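Aminofutalosine deaminase (Helicobacter pylori, PDB 7LKK) catalyses the hydrolytic deamination of aminofutalosine in the menaquinone pathway and probably also converts adenosine to inosine, using an active-site metal bound here as iron. Local coordinates at residues A[268-274]-A[291-297]; A[310-314]-A[345-351]; A[339-343]-A[405-410]. All coordinates share one frame; numbering follows the deposited sequence.

Contact 1. Residues A[268-274]-A[291-297]. With EDO (1,2-ethanediol), chain H.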
# COMPACT_ATOMS: atom_id res chain seq x y z
N ASP A 268 28.29 5.71 -22.16
CA ASP A 268 28.70 4.38 -22.62
C ASP A 268 29.09 3.48 -21.45
O ASP A 268 30.20 2.95 -21.38
CB ASP A 268 29.84 4.49 -23.63
CG ASP A 268 29.48 5.35 -24.83
OD1 ASP A 268 30.23 6.30 -25.13
OD2 ASP A 268 28.46 5.06 -25.48
N THR A 269 28.15 3.31 -20.52
CA THR A 269 28.33 2.45 -19.36
C THR A 269 27.06 1.63 -19.15
O THR A 269 26.03 1.87 -19.78
CB THR A 269 28.65 3.25 -18.09
OG1 THR A 269 27.63 4.23 -17.87
CG2 THR A 269 30.01 3.93 -18.20
N HIS A 270 27.15 0.65 -18.25
CA HIS A 270 26.00 -0.08 -17.74
C HIS A 270 25.72 0.46 -16.34
O HIS A 270 26.31 0.01 -15.36
CB HIS A 270 26.28 -1.59 -17.74
CG HIS A 270 25.14 -2.42 -17.25
ND1 HIS A 270 24.64 -3.50 -17.96
CD2 HIS A 270 24.40 -2.36 -16.11
CE1 HIS A 270 23.65 -4.05 -17.28
NE2 HIS A 270 23.48 -3.38 -16.16
N THR A 271 24.82 1.44 -16.25
CA THR A 271 24.59 2.16 -15.00
C THR A 271 23.11 2.14 -14.64
O THR A 271 22.26 2.46 -15.47
CB THR A 271 25.08 3.61 -15.11
OG1 THR A 271 26.48 3.63 -15.37
CG2 THR A 271 24.81 4.36 -13.81
N LEU A 272 22.82 1.78 -13.39
CA LEU A 272 21.47 1.87 -12.84
C LEU A 272 21.24 3.27 -12.29
O LEU A 272 22.04 3.77 -11.49
CB LEU A 272 21.26 0.84 -11.73
CG LEU A 272 21.00 -0.63 -12.09
CD1 LEU A 272 22.20 -1.27 -12.76
CD2 LEU A 272 20.61 -1.40 -10.84
N PHE A 273 20.15 3.90 -12.72
CA PHE A 273 19.74 5.21 -12.23
C PHE A 273 18.50 5.02 -11.37
O PHE A 273 17.46 4.57 -11.87
CB PHE A 273 19.46 6.18 -13.38
CG PHE A 273 20.69 6.77 -13.99
CD1 PHE A 273 21.43 6.05 -14.91
CD2 PHE A 273 21.12 8.04 -13.63
CE1 PHE A 273 22.57 6.59 -15.48
CE2 PHE A 273 22.26 8.58 -14.20
CZ PHE A 273 22.98 7.86 -15.12
N VAL A 274 18.61 5.35 -10.08
CA VAL A 274 17.57 5.08 -9.09
C VAL A 274 16.76 6.34 -8.83
O VAL A 274 17.32 7.44 -8.77
CB VAL A 274 18.18 4.52 -7.79
CG1 VAL A 274 17.10 4.11 -6.81
CG2 VAL A 274 19.10 3.35 -8.10
N VAL A 291 24.15 7.16 -21.88
CA VAL A 291 24.62 5.99 -21.14
C VAL A 291 24.55 4.73 -22.00
O VAL A 291 25.33 3.79 -21.78
CB VAL A 291 23.82 5.84 -19.83
CG1 VAL A 291 24.24 4.61 -19.05
CG2 VAL A 291 23.98 7.09 -18.98
N LYS A 292 23.64 4.68 -22.97
CA LYS A 292 23.44 3.56 -23.89
C LYS A 292 22.82 2.35 -23.20
O LYS A 292 21.86 1.76 -23.72
CB LYS A 292 24.76 3.14 -24.56
CG LYS A 292 25.47 4.21 -25.36
CD LYS A 292 24.57 4.89 -26.37
CE LYS A 292 25.38 5.81 -27.27
NZ LYS A 292 26.19 6.79 -26.49
N ASN A 293 23.35 1.97 -22.04
CA ASN A 293 22.79 0.85 -21.29
C ASN A 293 22.35 1.28 -19.89
O ASN A 293 22.83 0.75 -18.89
CB ASN A 293 23.81 -0.29 -21.21
CG ASN A 293 23.88 -1.10 -22.49
OD1 ASN A 293 22.93 -1.78 -22.86
ND2 ASN A 293 25.01 -1.02 -23.18
N ALA A 294 21.45 2.26 -19.83
CA ALA A 294 20.91 2.73 -18.56
C ALA A 294 19.71 1.90 -18.13
O ALA A 294 18.99 1.33 -18.95
CB ALA A 294 20.50 4.20 -18.68
N PHE A 295 19.50 1.84 -16.81
CA PHE A 295 18.41 1.07 -16.23
C PHE A 295 17.78 1.89 -15.11
O PHE A 295 18.39 2.09 -14.06
CB PHE A 295 18.91 -0.28 -15.69
CG PHE A 295 19.37 -1.22 -16.77
CD1 PHE A 295 18.47 -2.07 -17.39
CD2 PHE A 295 20.70 -1.25 -17.16
CE1 PHE A 295 18.89 -2.94 -18.39
CE2 PHE A 295 21.12 -2.11 -18.16
CZ PHE A 295 20.22 -2.96 -18.77
N LEU A 296 16.55 2.35 -15.34
CA LEU A 296 15.83 3.12 -14.33
C LEU A 296 15.28 2.20 -13.25
O LEU A 296 14.62 1.20 -13.56
CB LEU A 296 14.70 3.92 -14.97
CG LEU A 296 15.09 4.98 -15.99
CD1 LEU A 296 13.90 5.87 -16.31
CD2 LEU A 296 16.27 5.81 -15.50
N ILE A 297 15.56 2.53 -11.99
CA ILE A 297 15.06 1.79 -10.84
C ILE A 297 14.10 2.70 -10.08
O ILE A 297 14.44 3.86 -9.80
CB ILE A 297 16.20 1.30 -9.93
CG1 ILE A 297 17.34 0.71 -10.76
CG2 ILE A 297 15.67 0.30 -8.91
CD1 ILE A 297 16.99 -0.56 -11.49
C1 EDO H . 31.02 0.41 -17.41
O1 EDO H . 29.72 0.03 -16.96
C2 EDO H . 31.90 -0.83 -17.52
O2 EDO H . 32.22 -1.30 -16.21
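Phe295 CE2 lies over one face of the His270 ring, toward its rim and 3.3 Å from CE1 of His270; the planes are inclined at 31°, an oblique pair. The carbonyl oxygen of Asn293 also sits over a face of this imidazole. At the edge of the Phe295 ring, near its plane, is the carbonyl oxygen of Thr271, while the Phe273 ring meets Val291 CG2 and Ala294 CB obliquely. These groups flank two neighbouring parallel strands of the TIM-type barrel of the amidohydrolases, joined through helix 281-291 as a beta-alpha-beta unit. The His270 NE2 is hydrogen-bonded to Ala371 O, and its backbone N donates at 2.9 Å to O1 of an ethanediol, probably from the crystallisation liquor. The firm strand-to-strand bonds include Phe295 N to Thr271 O at 3.1 Å, Phe273 N to Phe295 O at 2.9 Å and Ile297 N to Phe273 O at 2.8 Å; Thr271 N to Asn293 O is weak. Val274 packs on Ile297 and on the iron ligand His79. At the other end, Val291 O accepts from both Thr269 N and Asn293 N, and Lys292, bent at chi2 and chi4, brings NZ within 3.0 Å of Asp268 OD2 in a salt bridge, on the syn side but well out of the carboxylate plane.

Contact 2. Residues A[310-314]-A[345-351]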
# COMPACT_ATOMS: atom_id res chain seq x y z
N ALA A 310 5.88 10.68 -6.92
CA ALA A 310 6.07 9.41 -7.60
C ALA A 310 6.72 9.62 -8.96
O ALA A 310 6.59 10.68 -9.58
CB ALA A 310 4.74 8.68 -7.77
N LEU A 311 7.44 8.59 -9.42
CA LEU A 311 8.00 8.61 -10.76
C LEU A 311 6.89 8.65 -11.80
O LEU A 311 5.95 7.85 -11.75
CB LEU A 311 8.89 7.38 -10.98
CG LEU A 311 9.58 7.23 -12.33
CD1 LEU A 311 10.48 8.42 -12.62
CD2 LEU A 311 10.38 5.93 -12.40
N ASP A 312 7.00 9.57 -12.75
CA ASP A 312 6.02 9.69 -13.83
C ASP A 312 6.30 8.60 -14.86
O ASP A 312 7.23 8.70 -15.66
CB ASP A 312 6.09 11.08 -14.46
CG ASP A 312 4.88 11.39 -15.33
OD1 ASP A 312 4.58 10.59 -16.24
OD2 ASP A 312 4.23 12.43 -15.09
N LEU A 313 5.48 7.54 -14.83
CA LEU A 313 5.70 6.41 -15.73
C LEU A 313 5.46 6.79 -17.19
O LEU A 313 6.11 6.25 -18.08
CB LEU A 313 4.81 5.24 -15.33
CG LEU A 313 5.16 4.57 -14.00
CD1 LEU A 313 4.20 3.42 -13.72
CD2 LEU A 313 6.60 4.07 -14.01
N GLU A 314 4.52 7.70 -17.44
CA GLU A 314 4.31 8.18 -18.81
C GLU A 314 5.56 8.88 -19.33
O GLU A 314 5.97 8.67 -20.47
CB GLU A 314 3.11 9.12 -18.86
CG GLU A 314 1.76 8.42 -18.77
CD GLU A 314 1.42 7.97 -17.36
OE1 GLU A 314 1.88 8.63 -16.40
OE2 GLU A 314 0.70 6.96 -17.21
N PHE A 345 3.43 -0.03 -5.46
CA PHE A 345 3.59 0.45 -6.83
C PHE A 345 2.24 0.58 -7.54
O PHE A 345 1.98 1.57 -8.22
CB PHE A 345 4.52 -0.51 -7.58
CG PHE A 345 4.84 -0.11 -8.99
CD1 PHE A 345 5.76 0.90 -9.26
CD2 PHE A 345 4.24 -0.76 -10.06
CE1 PHE A 345 6.06 1.25 -10.57
CE2 PHE A 345 4.54 -0.41 -11.36
CZ PHE A 345 5.45 0.60 -11.62
N LEU A 346 1.37 -0.42 -7.36
CA LEU A 346 0.04 -0.35 -7.97
C LEU A 346 -0.75 0.83 -7.43
O LEU A 346 -1.52 1.46 -8.17
CB LEU A 346 -0.71 -1.66 -7.73
CG LEU A 346 -0.10 -2.93 -8.33
CD1 LEU A 346 -0.95 -4.14 -7.99
CD2 LEU A 346 0.08 -2.79 -9.84
N LEU A 347 -0.57 1.16 -6.15
CA LEU A 347 -1.30 2.26 -5.54
C LEU A 347 -0.73 3.62 -5.90
O LEU A 347 -1.44 4.63 -5.78
CB LEU A 347 -1.31 2.11 -4.02
CG LEU A 347 -2.05 0.89 -3.46
CD1 LEU A 347 -1.75 0.72 -1.98
CD2 LEU A 347 -3.55 1.03 -3.70
N SER A 348 0.52 3.68 -6.36
CA SER A 348 1.23 4.93 -6.56
C SER A 348 1.10 5.50 -7.96
O SER A 348 1.61 6.59 -8.22
CB SER A 348 2.72 4.75 -6.23
OG SER A 348 2.89 4.30 -4.89
N HIS A 349 0.43 4.80 -8.88
CA HIS A 349 0.32 5.25 -10.26
C HIS A 349 -1.10 5.03 -10.76
O HIS A 349 -1.71 4.00 -10.47
CB HIS A 349 1.33 4.53 -11.16
CG HIS A 349 2.74 4.61 -10.66
ND1 HIS A 349 3.59 5.63 -11.02
CD2 HIS A 349 3.44 3.81 -9.83
CE1 HIS A 349 4.76 5.44 -10.43
NE2 HIS A 349 4.69 4.34 -9.70
N ASN A 350 -1.61 5.99 -11.52
CA ASN A 350 -3.00 5.99 -11.96
C ASN A 350 -3.19 5.35 -13.33
O ASN A 350 -4.28 5.47 -13.91
CB ASN A 350 -3.55 7.43 -11.97
CG ASN A 350 -2.96 8.28 -13.08
OD1 ASN A 350 -1.89 7.98 -13.62
ND2 ASN A 350 -3.66 9.35 -13.43
N MET A 351 -2.16 4.69 -13.85
CA MET A 351 -2.29 3.93 -15.09
C MET A 351 -3.35 2.84 -14.93
O MET A 351 -3.57 2.33 -13.83
CB MET A 351 -0.94 3.31 -15.45
CG MET A 351 -0.90 2.56 -16.76
SD MET A 351 0.72 1.83 -17.04
CE MET A 351 1.73 3.30 -17.17
O HOH W 1 3.14 7.30 -13.02
O HOH W 2 0.66 6.47 -14.02
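Leu313 and His349 carry the apolar part of this contact, their side chains running roughly perpendicular. CD1 of Leu313 stands over one face of the imidazole, 3.7 Å from the ring centroid and 18° off the normal, a CH-pi contact. The same CD1 touches CZ of Phe345 at 3.7 Å, so one methyl group is shared between two rings, and CD2 of His349 lies over the rim of a face of Phe345. Next to this pair, the methyl CE of Met351, turned by a bend at chi3 (-65°), packs 4.1 Å from CB of Leu313 and against the carboxylate oxygen OE2 of Glu314, the Met351 and Glu314 chains lying antiparallel, side by side.

The polar links run largely through water. In the plane of the His349 ring, one water is 2.6 Å from ND1 of His349 and accepts from Leu313 N at 3.0 Å, tying the imidazole to the first turn of helix 313-318. Leu311 O also lies at that ring's edge, 3.0 Å from CE1 of His349. A second water lies between Glu314 OE2 and Asn350 OD1, within hydrogen-bonding distance of both.

Asp312 is the N-cap of helix 313-318, its OD1 accepting from Arg315 N. Arg304 of the second subunit is hydrogen-bonded to Leu346 O and Met351 O. The start of helix 313-318 and the loop before it thus pack on helix 338-348 and the residues that follow, in the outer, helical layer of the TIM-type barrel, beside the dimer interface.

Contact 3. Residues A[339-343]-A[405-410]; sequences LDELR and FLLHAK
Leu339 opens the contact by laying CD1 against the backbone of the other segment, 3.4 Å from Ala409 O, while its CD2 packs on CB of Ala409 at 3.8 Å and more loosely on the Phe405 ring. Asp340 acts one step back: its OD1, approached almost in line with its C-O bond, takes a 2.7 Å salt-bridge hydrogen bond from NH2 of Arg343, and so steadies the guanidinium group. Further along, Leu342 CD1 meets Leu406 CD2 at 3.7 Å, the branches passing at a slant. Here helix 338-348, in the helical layer of the amidohydrolase barrel, rests on the C-terminal end of helix 401-408, where the chain leaves helical geometry at Ala409. Bent at chi3 (-77°), Arg343 brings NH1 to two backbone carbonyls, donating to Ala409 O at 2.8 Å (N-H...O angle 162°) and to Leu406 O at 2.9 Å along a more bent path (139°). Ala409 O lies in the guanidinium plane, whereas Leu406 O, in the last turn of its helix, is tilted from it. Leu339 O sits over the centre of one guanidinium face, and the Arg343 side chain also packs on Ile334 of the second subunit.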
# COMPACT_ATOMS: atom_id res chain seq x y z
N LEU A 339 6.87 -8.10 -2.74
CA LEU A 339 5.44 -8.15 -3.02
C LEU A 339 4.71 -6.96 -2.40
O LEU A 339 3.80 -6.39 -3.02
CB LEU A 339 4.85 -9.47 -2.52
CG LEU A 339 5.32 -10.71 -3.28
CD1 LEU A 339 5.00 -11.98 -2.50
CD2 LEU A 339 4.70 -10.76 -4.66
N ASP A 340 5.09 -6.57 -1.18
CA ASP A 340 4.55 -5.36 -0.59
C ASP A 340 4.90 -4.14 -1.43
O ASP A 340 4.05 -3.26 -1.64
CB ASP A 340 5.07 -5.18 0.84
CG ASP A 340 4.46 -6.17 1.82
OD1 ASP A 340 3.53 -6.90 1.43
OD2 ASP A 340 4.92 -6.21 2.98
N GLU A 341 6.14 -4.08 -1.92
CA GLU A 341 6.55 -2.95 -2.75
C GLU A 341 5.76 -2.89 -4.05
O GLU A 341 5.42 -1.81 -4.53
CB GLU A 341 8.05 -3.04 -3.05
CG GLU A 341 8.68 -1.74 -3.52
CD GLU A 341 8.72 -0.69 -2.44
OE1 GLU A 341 8.75 -1.06 -1.24
OE2 GLU A 341 8.71 0.51 -2.77
N LEU A 342 5.47 -4.06 -4.64
CA LEU A 342 4.71 -4.08 -5.88
C LEU A 342 3.28 -3.61 -5.67
O LEU A 342 2.72 -2.92 -6.53
CB LEU A 342 4.73 -5.49 -6.48
CG LEU A 342 6.12 -5.95 -6.93
CD1 LEU A 342 6.10 -7.40 -7.41
CD2 LEU A 342 6.67 -5.03 -8.02
N ARG A 343 2.67 -3.96 -4.54
CA ARG A 343 1.33 -3.46 -4.24
C ARG A 343 1.35 -1.95 -3.99
O ARG A 343 0.43 -1.24 -4.41
CB ARG A 343 0.74 -4.20 -3.04
CG ARG A 343 0.23 -5.59 -3.37
CD ARG A 343 -0.41 -6.25 -2.17
NE ARG A 343 0.57 -6.74 -1.21
CZ ARG A 343 1.14 -7.94 -1.27
NH1 ARG A 343 0.83 -8.78 -2.25
NH2 ARG A 343 2.03 -8.30 -0.35
N PHE A 405 -2.47 -12.23 -8.75
CA PHE A 405 -1.24 -12.70 -8.13
C PHE A 405 -0.59 -11.60 -7.30
O PHE A 405 -0.23 -11.81 -6.14
CB PHE A 405 -0.27 -13.22 -9.19
CG PHE A 405 1.12 -13.44 -8.68
CD1 PHE A 405 1.45 -14.63 -8.04
CD2 PHE A 405 2.10 -12.47 -8.83
CE1 PHE A 405 2.73 -14.84 -7.56
CE2 PHE A 405 3.38 -12.68 -8.35
CZ PHE A 405 3.70 -13.86 -7.72
N LEU A 406 -0.41 -10.42 -7.90
CA LEU A 406 0.22 -9.31 -7.19
C LEU A 406 -0.58 -8.90 -5.96
O LEU A 406 -0.01 -8.46 -4.96
CB LEU A 406 0.40 -8.11 -8.13
CG LEU A 406 1.44 -8.28 -9.24
CD1 LEU A 406 1.47 -7.05 -10.14
CD2 LEU A 406 2.81 -8.56 -8.66
N LEU A 407 -1.91 -9.02 -6.02
CA LEU A 407 -2.75 -8.61 -4.90
C LEU A 407 -2.69 -9.61 -3.75
O LEU A 407 -2.72 -9.22 -2.58
CB LEU A 407 -4.19 -8.43 -5.36
CG LEU A 407 -4.47 -7.23 -6.28
CD1 LEU A 407 -5.93 -7.21 -6.70
CD2 LEU A 407 -4.09 -5.93 -5.59
N HIS A 408 -2.60 -10.91 -4.06
CA HIS A 408 -2.75 -11.94 -3.04
C HIS A 408 -1.47 -12.66 -2.65
O HIS A 408 -1.45 -13.31 -1.61
CB HIS A 408 -3.79 -12.98 -3.50
CG HIS A 408 -5.14 -12.39 -3.77
ND1 HIS A 408 -5.91 -11.81 -2.79
CD2 HIS A 408 -5.86 -12.28 -4.92
CE1 HIS A 408 -7.04 -11.37 -3.31
NE2 HIS A 408 -7.03 -11.64 -4.61
N ALA A 409 -0.40 -12.56 -3.45
CA ALA A 409 0.84 -13.25 -3.12
C ALA A 409 1.49 -12.61 -1.89
O ALA A 409 1.75 -11.40 -1.88
CB ALA A 409 1.80 -13.22 -4.30
N LYS A 410 1.74 -13.42 -0.87
CA LYS A 410 2.40 -12.95 0.34
C LYS A 410 3.67 -13.72 0.65
O LYS A 410 4.73 -13.11 0.81
CB LYS A 410 1.42 -13.02 1.53
CG LYS A 410 0.64 -11.72 1.72
CD LYS A 410 -0.84 -11.97 1.93
CE LYS A 410 -1.13 -12.52 3.32
NZ LYS A 410 -2.59 -12.72 3.54
O HOH W 3 4.87 -10.07 1.17

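How the contacts relate
Contact 1 closes along the chain before the others open, whereas the segments of contacts 2 and 3 alternate. Contact 1 is nearest the active site: the side chain of Val274 is about 5 Å from both the bound iron and the methylthio-coformycin inhibitor. In contact 2 the side chain of Leu311 is about 14 Å from the iron and about 13 Å from the inhibitor, and contact 3 lies away from both sites. Contacts 2 and 3 have centres about 16 Å apart, share helix 338-348 and meet where Leu346 CD1 is 4.2 Å from Leu406 CB; both also touch the second subunit. Contact 1 touches neither contact 2 nor contact 3, the nearest atoms being about 5 Å and about 9 Å away, and lies across the chain's centre from contact 3.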